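Local atomic coordinates of lipoxygenase (Cyanothece sp., PDB entry 5EK8), a protein that probably inserts molecular oxygen into a lipid substrate, as a lipoxygenase with a non-heme iron site. Residues Y282-E287 with D317-H322; T310-Y315 with S323-R328. One frame throughout, in Å; residues are numbered along the deposited sequence.

How the contacts relate
Contact 1 and contact 2 have centres about 12 Å apart, and their segments alternate along the chain: 282-287, then 310-315, then 317-322 and 323-328. Residues 282-287 sit in the loop between strands 272-277 and 291-300; the other three segments follow one another through the end of strand 303-313 and the loop that leads to strand 329-331. These strands belong to one antiparallel sheet; contact 1 joins two of its loops, while contact 2 pairs the end of strand 303-313 with the loop that returns to strand 329-331. R314 of contact 2 reaches the carbonyl oxygen of Y282 in contact 1, and S318 OG of contact 1 is hydrogen-bonded to P324 O of contact 2. The sodium ion is bound on the contact 1 side, through D285.

Contact 1 of 2, residues Y282-E287 with D317-H322; sequences YEKDTE and DSLAPH. With NA (sodium ion), chain C.
L319 lays its side chain against the K284 side chain, the D285 carbonyl oxygen and the T286 methyl. Its CG stands anti to its own carbonyl carbon (chi1 -57°), and from there CD2 reaches K284 NZ and D285 O, both at 3.7 Å, while CD1 meets T286 CG2 at a looser 4.2 Å. The K284 and L319 side chains cross at about a right angle. K284 starts out extended and then bends at chi3 and chi4; CE packs 3.5 Å from S318 O, and NZ turns back to its own chain, donating to D285 O (3.0 Å) nearly along the C=O axis and also to H288 O. An alanine at K284 would probably leave D285 O and H288 O without this shared ammonium donor and open a gap beside L319 CD2. The two segments are irregular loops between strands of one antiparallel sheet, joined by a single backbone hydrogen bond, K284 N to L319 O at 2.8 Å, with E283 CA giving the same oxygen a CH...O contact. S318, just before L319, centres an inverse gamma turn. At the other end P321 CG rests on the Y282 carbonyl carbon, 3.7 Å away. The D285 side chain points away from 317-322; its OD1 binds the sodium ion at 2.5 Å and is also hydrogen-bonded to H288 ND1. The carbonyl oxygens of V414, G417 and L419 complete the protein ligands.

Contact 2 of 2, residues T310-Y315 with S323-R328; sequences TIQSRY and SPLKDR
The Q312 side chain reaches from strand 303-313 across the returning segment, its CB meeting R328 CB at 3.7 Å. CG, anti to the backbone N (chi1 -169°), comes next to K326 O at 3.2 Å. Beyond it the chain stays extended, and CD lies between L325 CD1 and R328 CB. At the tip, OE1 has K326 O and the R328 backbone N as its nearest neighbours, while NE2 touches L325 CD1 at 3.5 Å and stands over one face of the R328 guanidinium, the two planes 25° apart. The other branch of L325, CD2, packs on R314 CD, 3.5 Å away. One backbone hydrogen bond, K326 N to S313 O at 2.7 Å, accompanies the single beta bridge of R314 with L325. Further on, K326 CG sits over the centre of the Y315 ring in a CH-pi contact, 3.6 Å from the centroid, with P324 O at the ring's edge. The R314 guanidinium is held by the carbonyl oxygens of W279, Y282 and S318. Strand 303-313 lies in the antiparallel sheet between 291-300, where R328 finds E294 for a salt bridge, and 329-331; I311 packs on helix 337-377 through A342 and I345.

Contact 1 of 2, residues Y282-E287 with D317-H322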
ATOM      1  N   TYR A 282     -19.077  14.741   3.054  1.00 45.29           N
ATOM      2  CA  TYR A 282     -17.967  15.130   2.184  1.00 39.59           C
ATOM      3  C   TYR A 282     -18.285  16.238   1.187  1.00 39.88           C
ATOM      4  O   TYR A 282     -19.432  16.426   0.776  1.00 40.69           O
ATOM      5  CB  TYR A 282     -17.458  13.896   1.444  1.00 29.99           C
ATOM      6  CG  TYR A 282     -17.275  12.729   2.379  1.00 30.90           C
ATOM      7  CD1 TYR A 282     -16.248  12.724   3.314  1.00 37.37           C
ATOM      8  CD2 TYR A 282     -18.142  11.644   2.353  1.00 32.26           C
ATOM      9  CE1 TYR A 282     -16.079  11.670   4.192  1.00 39.64           C
ATOM     10  CE2 TYR A 282     -17.978  10.575   3.225  1.00 36.88           C
ATOM     11  CZ  TYR A 282     -16.945  10.598   4.145  1.00 37.65           C
ATOM     12  OH  TYR A 282     -16.773   9.547   5.017  1.00 33.61           O
ATOM     13  N   GLU A 283     -17.246  16.979   0.818  1.00 34.57           N
ATOM     14  CA  GLU A 283     -17.376  18.084  -0.117  1.00 37.36           C
ATOM     15  C   GLU A 283     -17.378  17.601  -1.570  1.00 41.74           C
ATOM     16  O   GLU A 283     -16.411  16.998  -2.039  1.00 44.54           O
ATOM     17  CB  GLU A 283     -16.249  19.092   0.102  1.00 29.82           C
ATOM     18  CG  GLU A 283     -16.442  20.401  -0.630  1.00 35.94           C
ATOM     19  CD  GLU A 283     -15.225  21.299  -0.548  1.00 41.52           C
ATOM     20  OE1 GLU A 283     -14.166  20.828  -0.080  1.00 41.24           O
ATOM     21  OE2 GLU A 283     -15.327  22.476  -0.955  1.00 47.40           O
ATOM     22  N   LYS A 284     -18.475  17.864  -2.271  1.00 42.62           N
ATOM     23  CA  LYS A 284     -18.592  17.540  -3.686  1.00 41.18           C
ATOM     24  C   LYS A 284     -17.817  18.558  -4.506  1.00 49.00           C
ATOM     25  O   LYS A 284     -17.799  19.741  -4.158  1.00 49.93           O
ATOM     26  CB  LYS A 284     -20.062  17.520  -4.118  1.00 35.13           C
ATOM     27  CG  LYS A 284     -20.290  16.955  -5.506  1.00 37.84           C
ATOM     28  CD  LYS A 284     -21.767  16.806  -5.829  1.00 36.39           C
ATOM     29  CE  LYS A 284     -22.419  18.149  -6.078  1.00 42.09           C
ATOM     30  NZ  LYS A 284     -21.795  18.879  -7.208  1.00 44.81           N
ATOM     31  N   ASP A 285     -17.175  18.110  -5.588  1.00 47.13           N
ATOM     32  CA  ASP A 285     -16.551  19.046  -6.519  1.00 43.88           C
ATOM     33  C   ASP A 285     -17.639  19.640  -7.403  1.00 42.04           C
ATOM     34  O   ASP A 285     -18.801  19.254  -7.304  1.00 45.23           O
ATOM     35  CB  ASP A 285     -15.436  18.381  -7.356  1.00 48.44           C
ATOM     36  CG  ASP A 285     -15.947  17.294  -8.315  1.00 49.05           C
ATOM     37  OD1 ASP A 285     -15.450  16.150  -8.220  1.00 48.52           O
ATOM     38  OD2 ASP A 285     -16.798  17.576  -9.187  1.00 44.34           O
ATOM     39  N   THR A 286     -17.270  20.583  -8.260  1.00 43.32           N
ATOM     40  CA  THR A 286     -18.262  21.286  -9.064  1.00 52.03           C
ATOM     41  C   THR A 286     -18.690  20.525 -10.323  1.00 57.83           C
ATOM     42  O   THR A 286     -19.760  20.788 -10.871  1.00 61.61           O
ATOM     43  CB  THR A 286     -17.747  22.668  -9.489  1.00 55.10           C
ATOM     44  OG1 THR A 286     -16.543  22.512 -10.250  1.00 60.96           O
ATOM     45  CG2 THR A 286     -17.467  23.527  -8.267  1.00 49.01           C
ATOM     46  N   GLU A 287     -17.868  19.584 -10.777  1.00 57.92           N
ATOM     47  CA  GLU A 287     -18.129  18.905 -12.046  1.00 58.64           C
ATOM     48  C   GLU A 287     -19.083  17.715 -11.910  1.00 55.56           C
ATOM     49  O   GLU A 287     -20.070  17.613 -12.639  1.00 56.64           O
ATOM     50  CB  GLU A 287     -16.816  18.430 -12.684  1.00 63.56           C
ATOM     51  CG  GLU A 287     -15.782  19.522 -12.929  1.00 64.85           C
ATOM     52  CD  GLU A 287     -14.799  19.678 -11.775  1.00 64.13           C
ATOM     53  OE1 GLU A 287     -14.257  18.653 -11.302  0.75 63.42           O
ATOM     54  OE2 GLU A 287     -14.568  20.827 -11.341  1.00 64.07           O
ATOM     55  N   ASP A 317     -25.679  22.307  -7.007  1.00 55.01           N
ATOM     56  CA  ASP A 317     -25.305  23.329  -6.026  1.00 58.44           C
ATOM     57  C   ASP A 317     -24.707  22.773  -4.733  1.00 52.56           C
ATOM     58  O   ASP A 317     -23.760  23.338  -4.189  1.00 51.03           O
ATOM     59  CB  ASP A 317     -26.525  24.181  -5.664  1.00 66.52           C
ATOM     60  CG  ASP A 317     -26.684  25.384  -6.560  1.00 76.46           C
ATOM     61  OD1 ASP A 317     -27.812  25.920  -6.634  1.00 81.13           O
ATOM     62  OD2 ASP A 317     -25.685  25.794  -7.188  1.00 80.03           O
ATOM     63  N   SER A 318     -25.277  21.679  -4.240  1.00 49.82           N
ATOM     64  CA  SER A 318     -24.921  21.131  -2.933  1.00 49.13           C
ATOM     65  C   SER A 318     -23.465  20.653  -2.832  1.00 45.55           C
ATOM     66  O   SER A 318     -23.181  19.454  -2.866  1.00 41.90           O
ATOM     67  CB  SER A 318     -25.879  19.989  -2.587  1.00 50.49           C
ATOM     68  OG  SER A 318     -27.203  20.484  -2.450  1.00 53.49           O
ATOM     69  N   LEU A 319     -22.552  21.606  -2.674  1.00 47.82           N
ATOM     70  CA  LEU A 319     -21.128  21.306  -2.614  1.00 46.80           C
ATOM     71  C   LEU A 319     -20.689  20.885  -1.222  1.00 42.62           C
ATOM     72  O   LEU A 319     -20.169  19.786  -1.027  1.00 38.28           O
ATOM     73  CB  LEU A 319     -20.312  22.519  -3.058  1.00 46.69           C
ATOM     74  CG  LEU A 319     -20.611  23.066  -4.450  1.00 46.73           C
ATOM     75  CD1 LEU A 319     -19.656  24.200  -4.782  1.00 35.04           C
ATOM     76  CD2 LEU A 319     -20.527  21.944  -5.484  1.00 48.35           C
ATOM     77  N   ALA A 320     -20.901  21.778  -0.260  1.00 45.06           N
ATOM     78  CA  ALA A 320     -20.472  21.564   1.121  1.00 40.99           C
ATOM     79  C   ALA A 320     -21.139  20.343   1.751  1.00 36.18           C
ATOM     80  O   ALA A 320     -22.251  19.982   1.372  1.00 36.04           O
ATOM     81  CB  ALA A 320     -20.762  22.808   1.946  1.00 42.46           C
ATOM     82  N   PRO A 321     -20.452  19.694   2.708  1.00 35.75           N
ATOM     83  CA  PRO A 321     -21.066  18.585   3.446  1.00 35.37           C
ATOM     84  C   PRO A 321     -22.394  18.986   4.077  1.00 34.75           C
ATOM     85  O   PRO A 321     -22.527  20.116   4.550  1.00 39.16           O
ATOM     86  CB  PRO A 321     -20.025  18.260   4.520  1.00 36.48           C
ATOM     87  CG  PRO A 321     -18.735  18.699   3.935  1.00 29.76           C
ATOM     88  CD  PRO A 321     -19.046  19.904   3.099  1.00 38.38           C
ATOM     89  N   HIS A 322     -23.361  18.071   4.046  1.00 35.92           N
ATOM     90  CA  HIS A 322     -24.686  18.256   4.650  1.00 38.95           C
ATOM     91  C   HIS A 322     -25.521  19.327   3.947  1.00 37.42           C
ATOM     92  O   HIS A 322     -26.491  19.842   4.507  1.00 42.04           O
ATOM     93  CB  HIS A 322     -24.550  18.575   6.142  1.00 39.62           C
ATOM     94  CG  HIS A 322     -23.527  17.732   6.831  1.00 30.56           C
ATOM     95  ND1 HIS A 322     -23.688  16.375   7.018  1.00 34.50           N
ATOM     96  CD2 HIS A 322     -22.313  18.041   7.340  1.00 37.40           C
ATOM     97  CE1 HIS A 322     -22.622  15.889   7.627  1.00 39.03           C
ATOM     98  NE2 HIS A 322     -21.775  16.879   7.839  1.00 39.81           N
TER
HETATM   99 NA    NA C 702     -12.925  15.874  -8.115  1.00 38.93          NA

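Contact 2 of 2, residues T310-Y315 with S323-R328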
ATOM      1  N   THR A 310     -31.932   2.358  -3.915  1.00 45.15           N
ATOM      2  CA  THR A 310     -32.418   3.702  -3.690  1.00 43.06           C
ATOM      3  C   THR A 310     -31.301   4.689  -3.976  1.00 42.26           C
ATOM      4  O   THR A 310     -30.124   4.433  -3.674  1.00 37.87           O
ATOM      5  CB  THR A 310     -32.939   3.890  -2.260  1.00 42.58           C
ATOM      6  OG1 THR A 310     -31.832   3.992  -1.352  1.00 45.27           O
ATOM      7  CG2 THR A 310     -33.821   2.720  -1.870  1.00 37.13           C
ATOM      8  N   ILE A 311     -31.676   5.810  -4.579  1.00 43.61           N
ATOM      9  CA  ILE A 311     -30.707   6.834  -4.936  1.00 45.28           C
ATOM     10  C   ILE A 311     -31.173   8.209  -4.468  1.00 48.58           C
ATOM     11  O   ILE A 311     -32.253   8.673  -4.832  1.00 46.15           O
ATOM     12  CB  ILE A 311     -30.455   6.877  -6.458  1.00 40.25           C
ATOM     13  CG1 ILE A 311     -29.893   5.544  -6.957  1.00 43.48           C
ATOM     14  CG2 ILE A 311     -29.502   8.010  -6.805  1.00 39.05           C
ATOM     15  CD1 ILE A 311     -29.688   5.494  -8.468  1.00 44.83           C
ATOM     16  N   GLN A 312     -30.352   8.858  -3.655  1.00 46.10           N
ATOM     17  CA  GLN A 312     -30.663  10.207  -3.210  1.00 47.31           C
ATOM     18  C   GLN A 312     -29.503  11.136  -3.549  1.00 47.61           C
ATOM     19  O   GLN A 312     -28.417  11.010  -2.991  1.00 47.01           O
ATOM     20  CB  GLN A 312     -30.965  10.224  -1.714  1.00 45.55           C
ATOM     21  CG  GLN A 312     -31.542  11.528  -1.240  1.00 46.05           C
ATOM     22  CD  GLN A 312     -31.959  11.491   0.205  1.00 44.31           C
ATOM     23  OE1 GLN A 312     -32.937  12.125   0.581  1.00 39.34           O
ATOM     24  NE2 GLN A 312     -31.224  10.741   1.026  1.00 30.52           N
ATOM     25  N   SER A 313     -29.734  12.070  -4.463  1.00 49.20           N
ATOM     26  CA  SER A 313     -28.632  12.826  -5.049  1.00 48.04           C
ATOM     27  C   SER A 313     -28.519  14.257  -4.535  1.00 47.17           C
ATOM     28  O   SER A 313     -29.514  14.900  -4.197  1.00 49.37           O
ATOM     29  CB  SER A 313     -28.766  12.841  -6.574  1.00 46.18           C
ATOM     30  OG  SER A 313     -28.837  11.523  -7.088  1.00 45.49           O
ATOM     31  N   ARG A 314     -27.283  14.740  -4.477  1.00 39.86           N
ATOM     32  CA  ARG A 314     -27.002  16.145  -4.244  1.00 39.58           C
ATOM     33  C   ARG A 314     -27.489  16.968  -5.421  1.00 46.28           C
ATOM     34  O   ARG A 314     -27.414  16.518  -6.566  1.00 53.45           O
ATOM     35  CB  ARG A 314     -25.503  16.365  -4.045  1.00 40.38           C
ATOM     36  CG  ARG A 314     -24.906  15.530  -2.934  1.00 45.74           C
ATOM     37  CD  ARG A 314     -24.932  16.273  -1.612  1.00 44.55           C
ATOM     38  NE  ARG A 314     -23.731  17.074  -1.428  1.00 45.23           N
ATOM     39  CZ  ARG A 314     -22.708  16.715  -0.664  1.00 46.37           C
ATOM     40  NH1 ARG A 314     -22.748  15.568   0.009  1.00 41.26           N
ATOM     41  NH2 ARG A 314     -21.651  17.512  -0.568  1.00 48.92           N
ATOM     42  N   TYR A 315     -27.998  18.166  -5.150  1.00 48.59           N
ATOM     43  CA  TYR A 315     -28.194  19.141  -6.214  1.00 49.84           C
ATOM     44  C   TYR A 315     -26.808  19.479  -6.744  1.00 50.64           C
ATOM     45  O   TYR A 315     -25.816  19.286  -6.036  1.00 53.94           O
ATOM     46  CB  TYR A 315     -28.916  20.396  -5.711  1.00 51.11           C
ATOM     47  CG  TYR A 315     -30.353  20.165  -5.301  1.00 53.27           C
ATOM     48  CD1 TYR A 315     -31.393  20.344  -6.206  1.00 53.02           C
ATOM     49  CD2 TYR A 315     -30.673  19.769  -4.007  1.00 53.73           C
ATOM     50  CE1 TYR A 315     -32.710  20.131  -5.836  1.00 53.97           C
ATOM     51  CE2 TYR A 315     -31.989  19.554  -3.627  1.00 51.98           C
ATOM     52  CZ  TYR A 315     -33.002  19.737  -4.545  1.00 53.38           C
ATOM     53  OH  TYR A 315     -34.311  19.524  -4.176  1.00 52.47           O
ATOM     54  N   SER A 323     -25.148  19.636   2.710  1.00 38.02           N
ATOM     55  CA  SER A 323     -25.953  20.485   1.831  1.00 40.97           C
ATOM     56  C   SER A 323     -27.187  19.722   1.318  1.00 37.81           C
ATOM     57  O   SER A 323     -27.210  18.491   1.359  1.00 38.57           O
ATOM     58  CB  SER A 323     -25.095  20.987   0.672  1.00 43.98           C
ATOM     59  OG  SER A 323     -24.267  19.945   0.196  1.00 49.21           O
ATOM     60  N   PRO A 324     -28.223  20.447   0.856  1.00 34.11           N
ATOM     61  CA  PRO A 324     -29.511  19.829   0.512  1.00 37.50           C
ATOM     62  C   PRO A 324     -29.449  18.679  -0.495  1.00 48.19           C
ATOM     63  O   PRO A 324     -28.631  18.698  -1.414  1.00 55.21           O
ATOM     64  CB  PRO A 324     -30.304  20.999  -0.073  1.00 38.74           C
ATOM     65  CG  PRO A 324     -29.765  22.181   0.623  1.00 35.47           C
ATOM     66  CD  PRO A 324     -28.301  21.919   0.805  1.00 34.67           C
ATOM     67  N   LEU A 325     -30.319  17.689  -0.302  1.00 51.01           N
ATOM     68  CA  LEU A 325     -30.437  16.545  -1.202  1.00 48.32           C
ATOM     69  C   LEU A 325     -31.766  16.571  -1.949  1.00 54.26           C
ATOM     70  O   LEU A 325     -32.775  17.046  -1.422  1.00 55.66           O
ATOM     71  CB  LEU A 325     -30.322  15.222  -0.434  1.00 46.38           C
ATOM     72  CG  LEU A 325     -29.037  14.877   0.322  1.00 46.68           C
ATOM     73  CD1 LEU A 325     -29.225  13.591   1.094  1.00 45.30           C
ATOM     74  CD2 LEU A 325     -27.879  14.736  -0.636  1.00 50.42           C
ATOM     75  N   LYS A 326     -31.766  16.051  -3.175  1.00 53.68           N
ATOM     76  CA  LYS A 326     -33.008  15.823  -3.914  1.00 50.16           C
ATOM     77  C   LYS A 326     -33.779  14.682  -3.254  1.00 43.06           C
ATOM     78  O   LYS A 326     -33.193  13.882  -2.528  1.00 40.72           O
ATOM     79  CB  LYS A 326     -32.724  15.497  -5.385  1.00 52.65           C
ATOM     80  CG  LYS A 326     -32.070  16.627  -6.161  1.00 58.27           C
ATOM     81  CD  LYS A 326     -31.605  16.160  -7.532  1.00 63.46           C
ATOM     82  CE  LYS A 326     -32.771  15.658  -8.362  1.00 68.05           C
ATOM     83  NZ  LYS A 326     -32.351  15.304  -9.746  1.00 68.14           N
ATOM     84  N   ASP A 327     -35.084  14.603  -3.496  1.00 40.40           N
ATOM     85  CA  ASP A 327     -35.889  13.524  -2.925  1.00 49.84           C
ATOM     86  C   ASP A 327     -35.352  12.156  -3.337  1.00 57.29           C
ATOM     87  O   ASP A 327     -35.050  11.932  -4.511  1.00 65.49           O
ATOM     88  CB  ASP A 327     -37.354  13.658  -3.345  1.00 57.16           C
ATOM     89  CG  ASP A 327     -37.961  14.987  -2.934  1.00 67.92           C
ATOM     90  OD1 ASP A 327     -38.023  15.268  -1.716  1.00 69.59           O
ATOM     91  OD2 ASP A 327     -38.386  15.746  -3.832  1.00 71.88           O
ATOM     92  N   ARG A 328     -35.220  11.252  -2.370  1.00 57.69           N
ATOM     93  CA  ARG A 328     -34.709   9.915  -2.653  1.00 57.36           C
ATOM     94  C   ARG A 328     -35.664   9.203  -3.596  1.00 54.59           C
ATOM     95  O   ARG A 328     -36.882   9.350  -3.498  1.00 51.74           O
ATOM     96  CB  ARG A 328     -34.511   9.105  -1.364  1.00 62.52           C
ATOM     97  CG  ARG A 328     -35.714   8.280  -0.919  1.00 70.69           C
ATOM     98  CD  ARG A 328     -35.534   7.779   0.504  1.00 78.14           C
ATOM     99  NE  ARG A 328     -34.188   7.257   0.721  1.00 79.67           N
ATOM    100  CZ  ARG A 328     -33.582   7.224   1.903  1.00 78.41           C
ATOM    101  NH1 ARG A 328     -32.352   6.734   2.006  1.00 76.83           N
ATOM    102  NH2 ARG A 328     -34.204   7.687   2.982  1.00 75.68           N
TER